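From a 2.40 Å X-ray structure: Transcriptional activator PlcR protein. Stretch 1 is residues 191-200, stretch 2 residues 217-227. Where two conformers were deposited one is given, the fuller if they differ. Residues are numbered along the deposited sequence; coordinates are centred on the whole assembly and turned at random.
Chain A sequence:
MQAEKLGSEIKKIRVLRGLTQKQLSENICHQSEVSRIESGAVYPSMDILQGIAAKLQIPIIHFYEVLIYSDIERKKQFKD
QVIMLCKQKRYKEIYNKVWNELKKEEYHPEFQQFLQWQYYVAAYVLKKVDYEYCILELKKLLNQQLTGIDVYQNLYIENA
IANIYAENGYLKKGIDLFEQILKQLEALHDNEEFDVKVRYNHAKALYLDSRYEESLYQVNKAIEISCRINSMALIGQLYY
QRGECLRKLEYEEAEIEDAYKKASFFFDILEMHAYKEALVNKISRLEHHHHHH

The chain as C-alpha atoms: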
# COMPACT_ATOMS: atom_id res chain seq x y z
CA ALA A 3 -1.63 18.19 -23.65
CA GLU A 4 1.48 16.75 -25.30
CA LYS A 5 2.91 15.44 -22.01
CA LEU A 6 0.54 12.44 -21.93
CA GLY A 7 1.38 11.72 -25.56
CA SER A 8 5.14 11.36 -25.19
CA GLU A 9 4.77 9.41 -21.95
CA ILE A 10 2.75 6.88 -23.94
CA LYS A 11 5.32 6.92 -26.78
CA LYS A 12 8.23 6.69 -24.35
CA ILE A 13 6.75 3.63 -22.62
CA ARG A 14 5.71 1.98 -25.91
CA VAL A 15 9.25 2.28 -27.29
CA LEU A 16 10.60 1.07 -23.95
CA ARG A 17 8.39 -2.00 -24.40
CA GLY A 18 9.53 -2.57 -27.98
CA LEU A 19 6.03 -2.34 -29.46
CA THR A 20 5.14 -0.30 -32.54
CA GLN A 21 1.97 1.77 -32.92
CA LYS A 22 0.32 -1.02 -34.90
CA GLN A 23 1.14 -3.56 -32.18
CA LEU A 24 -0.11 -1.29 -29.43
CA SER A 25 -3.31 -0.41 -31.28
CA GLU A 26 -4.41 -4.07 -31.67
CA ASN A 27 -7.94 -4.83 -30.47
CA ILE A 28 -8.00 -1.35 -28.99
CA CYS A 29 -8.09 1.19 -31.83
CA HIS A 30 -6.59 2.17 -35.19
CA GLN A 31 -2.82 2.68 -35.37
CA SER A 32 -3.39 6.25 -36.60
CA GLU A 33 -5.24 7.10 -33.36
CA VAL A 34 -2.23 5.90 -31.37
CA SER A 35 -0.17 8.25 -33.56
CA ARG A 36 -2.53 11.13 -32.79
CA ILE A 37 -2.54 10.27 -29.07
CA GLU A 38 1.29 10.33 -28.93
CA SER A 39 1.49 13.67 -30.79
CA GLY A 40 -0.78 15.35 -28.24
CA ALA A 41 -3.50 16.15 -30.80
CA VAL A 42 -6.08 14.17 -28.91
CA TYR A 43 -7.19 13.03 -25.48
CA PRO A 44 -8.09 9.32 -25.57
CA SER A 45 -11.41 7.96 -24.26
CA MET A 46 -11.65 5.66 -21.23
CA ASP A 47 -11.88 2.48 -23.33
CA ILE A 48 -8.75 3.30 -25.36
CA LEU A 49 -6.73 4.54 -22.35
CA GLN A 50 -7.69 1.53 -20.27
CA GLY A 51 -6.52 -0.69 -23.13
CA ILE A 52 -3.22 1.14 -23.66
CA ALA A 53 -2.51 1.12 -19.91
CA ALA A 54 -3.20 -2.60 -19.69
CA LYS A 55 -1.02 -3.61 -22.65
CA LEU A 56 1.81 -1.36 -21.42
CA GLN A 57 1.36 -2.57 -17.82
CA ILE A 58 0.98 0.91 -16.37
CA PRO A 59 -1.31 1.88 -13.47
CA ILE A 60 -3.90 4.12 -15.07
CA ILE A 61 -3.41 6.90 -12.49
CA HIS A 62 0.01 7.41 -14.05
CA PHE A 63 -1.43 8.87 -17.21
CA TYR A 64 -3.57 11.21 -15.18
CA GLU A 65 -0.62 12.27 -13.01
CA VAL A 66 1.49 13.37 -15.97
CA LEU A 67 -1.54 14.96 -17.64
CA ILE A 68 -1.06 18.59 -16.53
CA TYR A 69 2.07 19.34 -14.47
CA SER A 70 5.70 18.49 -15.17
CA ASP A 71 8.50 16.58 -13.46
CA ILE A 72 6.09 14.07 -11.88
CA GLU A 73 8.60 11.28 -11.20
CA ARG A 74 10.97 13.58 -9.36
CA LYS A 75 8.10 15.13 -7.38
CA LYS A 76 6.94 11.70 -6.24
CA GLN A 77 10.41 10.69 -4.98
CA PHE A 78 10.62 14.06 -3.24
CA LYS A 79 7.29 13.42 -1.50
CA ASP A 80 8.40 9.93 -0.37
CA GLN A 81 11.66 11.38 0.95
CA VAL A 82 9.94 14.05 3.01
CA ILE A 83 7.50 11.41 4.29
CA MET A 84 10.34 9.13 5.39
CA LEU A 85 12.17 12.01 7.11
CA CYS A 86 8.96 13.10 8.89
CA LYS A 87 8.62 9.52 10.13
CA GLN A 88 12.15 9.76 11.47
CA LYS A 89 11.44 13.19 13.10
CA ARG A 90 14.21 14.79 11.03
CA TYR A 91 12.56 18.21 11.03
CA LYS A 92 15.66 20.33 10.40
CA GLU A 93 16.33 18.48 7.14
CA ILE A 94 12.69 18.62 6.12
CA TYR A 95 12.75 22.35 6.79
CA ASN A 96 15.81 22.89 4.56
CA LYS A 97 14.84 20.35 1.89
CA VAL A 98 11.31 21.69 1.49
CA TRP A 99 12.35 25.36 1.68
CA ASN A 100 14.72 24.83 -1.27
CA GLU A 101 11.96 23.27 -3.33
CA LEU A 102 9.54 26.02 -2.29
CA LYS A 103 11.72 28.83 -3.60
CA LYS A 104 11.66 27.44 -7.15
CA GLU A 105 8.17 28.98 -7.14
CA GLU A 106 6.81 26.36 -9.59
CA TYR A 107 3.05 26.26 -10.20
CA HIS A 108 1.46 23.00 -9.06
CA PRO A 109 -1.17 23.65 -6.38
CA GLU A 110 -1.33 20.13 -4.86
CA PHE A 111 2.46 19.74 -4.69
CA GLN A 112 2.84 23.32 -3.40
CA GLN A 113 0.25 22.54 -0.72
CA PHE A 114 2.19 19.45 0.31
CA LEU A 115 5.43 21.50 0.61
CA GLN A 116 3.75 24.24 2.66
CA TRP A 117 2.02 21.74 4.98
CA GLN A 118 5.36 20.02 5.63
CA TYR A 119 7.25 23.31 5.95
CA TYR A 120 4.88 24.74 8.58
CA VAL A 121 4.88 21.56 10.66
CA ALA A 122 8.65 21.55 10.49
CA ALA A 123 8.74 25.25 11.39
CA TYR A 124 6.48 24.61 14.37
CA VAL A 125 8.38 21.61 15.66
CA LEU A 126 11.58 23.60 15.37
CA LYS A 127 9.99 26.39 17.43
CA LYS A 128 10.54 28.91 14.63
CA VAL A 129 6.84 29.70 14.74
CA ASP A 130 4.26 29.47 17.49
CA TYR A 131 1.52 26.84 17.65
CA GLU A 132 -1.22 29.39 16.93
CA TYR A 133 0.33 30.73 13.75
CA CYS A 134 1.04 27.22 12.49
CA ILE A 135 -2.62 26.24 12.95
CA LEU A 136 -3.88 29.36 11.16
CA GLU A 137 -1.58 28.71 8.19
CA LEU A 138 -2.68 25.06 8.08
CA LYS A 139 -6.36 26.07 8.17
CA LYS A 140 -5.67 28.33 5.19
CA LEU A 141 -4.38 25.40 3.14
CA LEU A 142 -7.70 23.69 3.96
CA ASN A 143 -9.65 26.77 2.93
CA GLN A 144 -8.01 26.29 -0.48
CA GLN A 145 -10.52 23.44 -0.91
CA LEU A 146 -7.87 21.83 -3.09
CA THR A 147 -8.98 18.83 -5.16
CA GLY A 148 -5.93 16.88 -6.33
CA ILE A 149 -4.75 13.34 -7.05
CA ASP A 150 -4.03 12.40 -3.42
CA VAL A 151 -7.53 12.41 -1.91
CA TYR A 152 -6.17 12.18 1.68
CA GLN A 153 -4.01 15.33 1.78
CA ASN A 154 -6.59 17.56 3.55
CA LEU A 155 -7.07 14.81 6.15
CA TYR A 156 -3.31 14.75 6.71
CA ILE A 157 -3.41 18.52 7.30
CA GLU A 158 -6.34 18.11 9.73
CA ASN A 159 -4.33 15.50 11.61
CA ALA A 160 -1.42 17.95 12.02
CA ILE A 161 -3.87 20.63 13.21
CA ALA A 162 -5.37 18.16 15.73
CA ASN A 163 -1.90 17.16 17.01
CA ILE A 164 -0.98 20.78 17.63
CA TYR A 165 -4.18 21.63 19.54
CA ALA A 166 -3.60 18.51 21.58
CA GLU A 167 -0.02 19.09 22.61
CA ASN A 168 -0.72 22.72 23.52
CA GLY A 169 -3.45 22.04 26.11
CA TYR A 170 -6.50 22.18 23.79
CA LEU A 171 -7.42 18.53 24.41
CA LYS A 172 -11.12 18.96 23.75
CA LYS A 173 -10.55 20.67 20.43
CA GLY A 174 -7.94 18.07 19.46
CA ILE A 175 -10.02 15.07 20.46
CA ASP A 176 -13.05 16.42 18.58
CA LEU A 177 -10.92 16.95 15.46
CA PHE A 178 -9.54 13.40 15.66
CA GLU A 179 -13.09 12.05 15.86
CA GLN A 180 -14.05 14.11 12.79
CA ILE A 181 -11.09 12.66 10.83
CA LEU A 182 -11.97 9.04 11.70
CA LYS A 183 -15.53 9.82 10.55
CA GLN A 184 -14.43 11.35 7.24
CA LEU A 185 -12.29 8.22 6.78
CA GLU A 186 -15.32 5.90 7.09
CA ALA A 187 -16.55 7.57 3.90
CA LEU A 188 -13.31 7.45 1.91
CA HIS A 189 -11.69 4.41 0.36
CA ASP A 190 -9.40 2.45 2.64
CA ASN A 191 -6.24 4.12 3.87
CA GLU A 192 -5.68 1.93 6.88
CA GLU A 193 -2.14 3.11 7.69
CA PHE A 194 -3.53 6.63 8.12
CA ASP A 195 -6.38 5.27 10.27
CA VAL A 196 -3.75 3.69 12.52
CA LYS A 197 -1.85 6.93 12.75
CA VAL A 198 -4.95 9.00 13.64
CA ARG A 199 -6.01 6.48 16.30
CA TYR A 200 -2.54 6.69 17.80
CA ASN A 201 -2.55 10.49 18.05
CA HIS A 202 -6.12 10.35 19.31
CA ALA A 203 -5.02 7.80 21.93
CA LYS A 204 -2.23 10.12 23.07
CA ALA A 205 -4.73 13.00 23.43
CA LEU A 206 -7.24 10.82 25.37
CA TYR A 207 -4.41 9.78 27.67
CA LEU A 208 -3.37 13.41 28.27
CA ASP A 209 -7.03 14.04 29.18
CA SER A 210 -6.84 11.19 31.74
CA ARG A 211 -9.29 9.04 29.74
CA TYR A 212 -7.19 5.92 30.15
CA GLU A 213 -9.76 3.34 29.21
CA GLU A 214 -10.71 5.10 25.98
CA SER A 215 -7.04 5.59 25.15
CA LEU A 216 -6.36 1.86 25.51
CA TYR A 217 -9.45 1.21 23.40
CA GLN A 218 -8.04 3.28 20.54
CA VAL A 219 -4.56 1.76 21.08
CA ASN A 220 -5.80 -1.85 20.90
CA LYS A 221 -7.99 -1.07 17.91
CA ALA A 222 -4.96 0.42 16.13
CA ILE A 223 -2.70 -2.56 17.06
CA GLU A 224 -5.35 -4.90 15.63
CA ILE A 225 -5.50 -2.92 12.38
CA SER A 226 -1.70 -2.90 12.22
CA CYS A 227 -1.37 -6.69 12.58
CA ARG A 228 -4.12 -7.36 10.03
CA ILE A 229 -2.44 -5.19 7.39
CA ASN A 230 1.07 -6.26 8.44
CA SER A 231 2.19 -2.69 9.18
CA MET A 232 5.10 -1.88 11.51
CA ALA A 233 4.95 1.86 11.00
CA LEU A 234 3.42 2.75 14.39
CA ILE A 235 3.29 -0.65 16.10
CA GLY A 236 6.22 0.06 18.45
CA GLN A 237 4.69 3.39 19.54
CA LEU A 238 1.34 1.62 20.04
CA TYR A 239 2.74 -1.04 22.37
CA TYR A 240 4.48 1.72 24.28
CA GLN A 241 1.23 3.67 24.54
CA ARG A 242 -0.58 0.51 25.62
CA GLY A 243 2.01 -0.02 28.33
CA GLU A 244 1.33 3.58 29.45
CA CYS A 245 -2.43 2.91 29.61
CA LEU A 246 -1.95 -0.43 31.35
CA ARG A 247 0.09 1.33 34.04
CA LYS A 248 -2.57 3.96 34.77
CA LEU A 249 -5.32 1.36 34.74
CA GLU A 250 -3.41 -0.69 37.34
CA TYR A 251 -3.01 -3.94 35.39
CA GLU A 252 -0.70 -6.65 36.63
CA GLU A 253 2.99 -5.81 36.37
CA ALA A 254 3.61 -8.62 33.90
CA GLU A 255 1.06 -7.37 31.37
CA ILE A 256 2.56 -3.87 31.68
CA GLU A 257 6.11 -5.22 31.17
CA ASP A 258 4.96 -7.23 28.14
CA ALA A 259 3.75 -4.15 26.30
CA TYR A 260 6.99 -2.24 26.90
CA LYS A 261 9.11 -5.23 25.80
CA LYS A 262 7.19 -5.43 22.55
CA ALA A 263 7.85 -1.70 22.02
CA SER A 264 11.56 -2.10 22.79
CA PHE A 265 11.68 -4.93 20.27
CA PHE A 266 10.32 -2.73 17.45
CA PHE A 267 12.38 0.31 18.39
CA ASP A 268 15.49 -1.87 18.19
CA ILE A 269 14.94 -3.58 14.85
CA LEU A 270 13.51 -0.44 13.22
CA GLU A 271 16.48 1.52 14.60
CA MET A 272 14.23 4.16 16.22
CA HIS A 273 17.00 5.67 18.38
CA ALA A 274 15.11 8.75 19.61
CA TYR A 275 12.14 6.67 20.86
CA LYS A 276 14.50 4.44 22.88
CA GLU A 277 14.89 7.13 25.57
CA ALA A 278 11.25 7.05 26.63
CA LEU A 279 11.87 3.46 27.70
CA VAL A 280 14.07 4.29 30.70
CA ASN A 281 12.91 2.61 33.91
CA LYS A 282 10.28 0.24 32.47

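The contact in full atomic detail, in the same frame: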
# COMPACT_ATOMS: atom_id res chain seq x y z
N ASN A 191 -7.61 3.69 3.63
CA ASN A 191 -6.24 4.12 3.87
C ASN A 191 -5.95 3.74 5.31
O ASN A 191 -5.99 4.58 6.21
CB ASN A 191 -6.12 5.63 3.70
CG ASN A 191 -4.68 6.12 3.78
OD1 ASN A 191 -3.77 5.39 4.20
ND2 ASN A 191 -4.47 7.37 3.40
N GLU A 192 -5.70 2.46 5.53
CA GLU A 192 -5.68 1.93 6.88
C GLU A 192 -4.42 2.31 7.69
O GLU A 192 -4.49 2.43 8.92
CB GLU A 192 -5.96 0.42 6.88
CG GLU A 192 -7.24 0.08 6.12
CD GLU A 192 -7.95 -1.16 6.64
OE1 GLU A 192 -8.70 -1.04 7.64
OE2 GLU A 192 -7.76 -2.24 6.03
N GLU A 193 -3.30 2.53 7.01
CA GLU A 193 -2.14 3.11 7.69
C GLU A 193 -2.46 4.47 8.32
O GLU A 193 -2.12 4.70 9.47
CB GLU A 193 -0.94 3.23 6.77
CG GLU A 193 -0.04 2.00 6.79
CD GLU A 193 0.94 1.98 5.63
OE1 GLU A 193 0.70 2.70 4.62
OE2 GLU A 193 1.95 1.25 5.72
N PHE A 194 -3.14 5.34 7.57
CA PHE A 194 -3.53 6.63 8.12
C PHE A 194 -4.48 6.50 9.33
O PHE A 194 -4.29 7.15 10.35
CB PHE A 194 -4.14 7.56 7.06
CG PHE A 194 -4.40 8.95 7.56
CD1 PHE A 194 -3.39 9.69 8.16
CD2 PHE A 194 -5.66 9.52 7.44
CE1 PHE A 194 -3.63 10.97 8.63
CE2 PHE A 194 -5.92 10.80 7.92
CZ PHE A 194 -4.91 11.52 8.50
N ASP A 195 -5.47 5.63 9.20
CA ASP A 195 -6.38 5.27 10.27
C ASP A 195 -5.60 4.91 11.54
O ASP A 195 -5.94 5.35 12.64
CB ASP A 195 -7.22 4.07 9.82
CG ASP A 195 -8.54 3.92 10.59
OD1 ASP A 195 -9.60 4.23 10.00
OD2 ASP A 195 -8.53 3.47 11.76
N VAL A 196 -4.55 4.11 11.38
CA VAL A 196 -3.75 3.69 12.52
C VAL A 196 -3.06 4.89 13.14
O VAL A 196 -2.96 5.01 14.36
CB VAL A 196 -2.69 2.63 12.13
CG1 VAL A 196 -1.67 2.46 13.23
CG2 VAL A 196 -3.33 1.30 11.81
N LYS A 197 -2.57 5.78 12.28
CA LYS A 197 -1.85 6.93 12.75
C LYS A 197 -2.78 7.88 13.53
O LYS A 197 -2.43 8.35 14.62
CB LYS A 197 -1.19 7.65 11.58
CG LYS A 197 -0.60 8.98 11.99
CD LYS A 197 -0.20 9.82 10.80
CE LYS A 197 1.07 9.29 10.16
NZ LYS A 197 1.52 10.18 9.05
N VAL A 198 -3.96 8.16 12.97
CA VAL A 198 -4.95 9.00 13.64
C VAL A 198 -5.37 8.41 14.98
O VAL A 198 -5.47 9.13 15.97
CB VAL A 198 -6.23 9.25 12.80
CG1 VAL A 198 -7.20 10.15 13.57
CG2 VAL A 198 -5.89 9.86 11.46
N ARG A 199 -5.64 7.10 15.02
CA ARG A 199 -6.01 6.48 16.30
C ARG A 199 -4.91 6.61 17.34
O ARG A 199 -5.18 6.76 18.54
CB ARG A 199 -6.43 5.03 16.14
CG ARG A 199 -7.72 4.87 15.37
CD ARG A 199 -8.25 3.44 15.42
NE ARG A 199 -9.45 3.34 14.59
CZ ARG A 199 -10.68 3.62 15.00
NH1 ARG A 199 -10.91 4.00 16.27
NH2 ARG A 199 -11.69 3.52 14.15
N TYR A 200 -3.67 6.57 16.88
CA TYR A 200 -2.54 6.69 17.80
C TYR A 200 -2.47 8.08 18.43
O TYR A 200 -2.23 8.20 19.64
CB TYR A 200 -1.24 6.39 17.09
CG TYR A 200 -0.01 6.64 17.92
CD1 TYR A 200 0.34 5.77 18.95
CD2 TYR A 200 0.80 7.73 17.67
CE1 TYR A 200 1.47 5.98 19.70
CE2 TYR A 200 1.95 7.96 18.42
CZ TYR A 200 2.28 7.08 19.42
OH TYR A 200 3.43 7.29 20.15
N TYR A 217 -8.52 1.66 24.42
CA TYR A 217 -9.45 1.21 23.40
C TYR A 217 -8.93 1.55 22.01
O TYR A 217 -8.84 0.68 21.14
CB TYR A 217 -10.83 1.82 23.59
CG TYR A 217 -11.76 1.57 22.43
CD1 TYR A 217 -12.41 0.35 22.28
CD2 TYR A 217 -12.00 2.56 21.49
CE1 TYR A 217 -13.27 0.12 21.20
CE2 TYR A 217 -12.86 2.35 20.42
CZ TYR A 217 -13.49 1.12 20.29
OH TYR A 217 -14.33 0.91 19.23
N GLN A 218 -8.58 2.83 21.82
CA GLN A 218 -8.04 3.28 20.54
C GLN A 218 -6.71 2.58 20.23
O GLN A 218 -6.48 2.20 19.09
CB GLN A 218 -7.86 4.79 20.52
CG GLN A 218 -9.17 5.54 20.61
CD GLN A 218 -9.95 5.44 19.33
OE1 GLN A 218 -9.40 5.16 18.27
NE2 GLN A 218 -11.26 5.67 19.41
N VAL A 219 -5.86 2.43 21.24
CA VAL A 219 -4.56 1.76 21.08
C VAL A 219 -4.72 0.31 20.58
O VAL A 219 -4.10 -0.08 19.58
CB VAL A 219 -3.73 1.76 22.38
CG1 VAL A 219 -2.55 0.80 22.27
CG2 VAL A 219 -3.23 3.13 22.68
N ASN A 220 -5.57 -0.45 21.26
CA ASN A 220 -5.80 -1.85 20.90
C ASN A 220 -6.46 -2.02 19.54
O ASN A 220 -6.15 -2.95 18.79
CB ASN A 220 -6.61 -2.57 21.97
CG ASN A 220 -5.80 -2.85 23.22
OD1 ASN A 220 -4.58 -2.96 23.17
ND2 ASN A 220 -6.49 -2.96 24.35
N LYS A 221 -7.38 -1.11 19.23
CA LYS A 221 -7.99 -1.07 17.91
C LYS A 221 -6.88 -0.85 16.86
O LYS A 221 -6.84 -1.55 15.84
CB LYS A 221 -9.03 0.05 17.84
CG LYS A 221 -9.96 -0.05 16.65
CD LYS A 221 -11.34 -0.53 17.08
CE LYS A 221 -11.25 -1.80 17.94
NZ LYS A 221 -12.54 -2.57 17.98
N ALA A 222 -5.99 0.10 17.10
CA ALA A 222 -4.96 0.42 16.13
C ALA A 222 -3.92 -0.73 15.98
O ALA A 222 -3.52 -1.06 14.88
CB ALA A 222 -4.31 1.78 16.44
N ILE A 223 -3.54 -1.35 17.09
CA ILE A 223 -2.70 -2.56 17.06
C ILE A 223 -3.33 -3.68 16.24
O ILE A 223 -2.64 -4.35 15.47
CB ILE A 223 -2.41 -3.06 18.50
CG1 ILE A 223 -1.60 -1.99 19.26
CG2 ILE A 223 -1.72 -4.45 18.48
CD1 ILE A 223 -1.00 -2.45 20.60
N GLU A 224 -4.64 -3.89 16.41
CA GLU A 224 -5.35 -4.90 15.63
C GLU A 224 -5.28 -4.59 14.14
O GLU A 224 -4.96 -5.46 13.32
CB GLU A 224 -6.81 -5.02 16.08
CG GLU A 224 -7.68 -5.90 15.18
CD GLU A 224 -9.12 -5.39 15.07
OE1 GLU A 224 -9.81 -5.31 16.11
OE2 GLU A 224 -9.56 -5.06 13.94
N ILE A 225 -5.58 -3.34 13.78
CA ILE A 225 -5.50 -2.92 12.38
C ILE A 225 -4.09 -3.09 11.82
O ILE A 225 -3.91 -3.51 10.69
CB ILE A 225 -5.94 -1.46 12.19
CG1 ILE A 225 -7.40 -1.30 12.64
CG2 ILE A 225 -5.78 -1.04 10.72
CD1 ILE A 225 -7.85 0.14 12.72
N SER A 226 -3.09 -2.77 12.64
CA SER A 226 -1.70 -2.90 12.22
C SER A 226 -1.32 -4.35 11.92
O SER A 226 -0.73 -4.62 10.88
CB SER A 226 -0.77 -2.32 13.29
OG SER A 226 -0.89 -0.92 13.34
N CYS A 227 -1.66 -5.27 12.82
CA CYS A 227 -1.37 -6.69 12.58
C CYS A 227 -2.09 -7.27 11.36
O CYS A 227 -1.51 -8.03 10.59
CB CYS A 227 -1.64 -7.52 13.83
SG CYS A 227 -0.55 -7.05 15.18
O HOH W 1 -13.69 5.27 17.75

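Two helices, 192-200 and 217-227, pack nearly antiparallel, with 160° between their N-to-C directions and axes 8.9 Å apart at closest approach. Asn191 caps the first: its OD1 accepts a weak hydrogen bond from Phe194 N at 3.4 Å. The register is set where Val196 CA lies 5.0 Å from Ala222 CA and, one turn on, where Arg199 CA lies 5.7 Å from Gln218 CA. A small residue suits the tighter crossing: the methyl of Ala222 points toward the partner yet takes little room, so Arg199 CB can rest 3.9 Å from Ala222 CB and Val196 CG1 4.2 Å from the same atom.

Around this close point the helices exchange knobs. Ile225 points toward the first helix and fits among Glu192, Asp195, Val196 and Arg199. Its branches divide the work: CG2 lies 3.6 Å from Val196 CG2 and 4.1 Å from Glu192 CB, while CD1 reaches 3.5 Å from Asp195 OD2. Val196, buried and directed sideways, spreads its two methyls along the seam, with CG1 also 3.5 Å from Ser226 OG.

The reciprocal knob is Arg199, which sits among Gln218, Lys221, Ala222 and Ile225. A long side chain works here because its aliphatic start packs on alanine while its charged end runs out to polar partners. Within its own helix, Arg199 NE makes a salt bridge to Asp195 OD2 at 3.0 Å, one turn back, which helps orient the guanidinium. Across the interface, Arg199 NH1 donates a 2.8 Å hydrogen bond to Gln218 OE1, near the guanidinium plane; Lys221 CG covers one face, 4.0 Å from Arg199 NE. Water 1 accepts from Gln218 NE2 at 3.0 Å and weakly from Arg199 NH1 at 3.4 Å, bridging the pair again. The rule is compact: 468 Å² buried, alanine at the close approach, branched aliphatics beside it, and one well-anchored arginine.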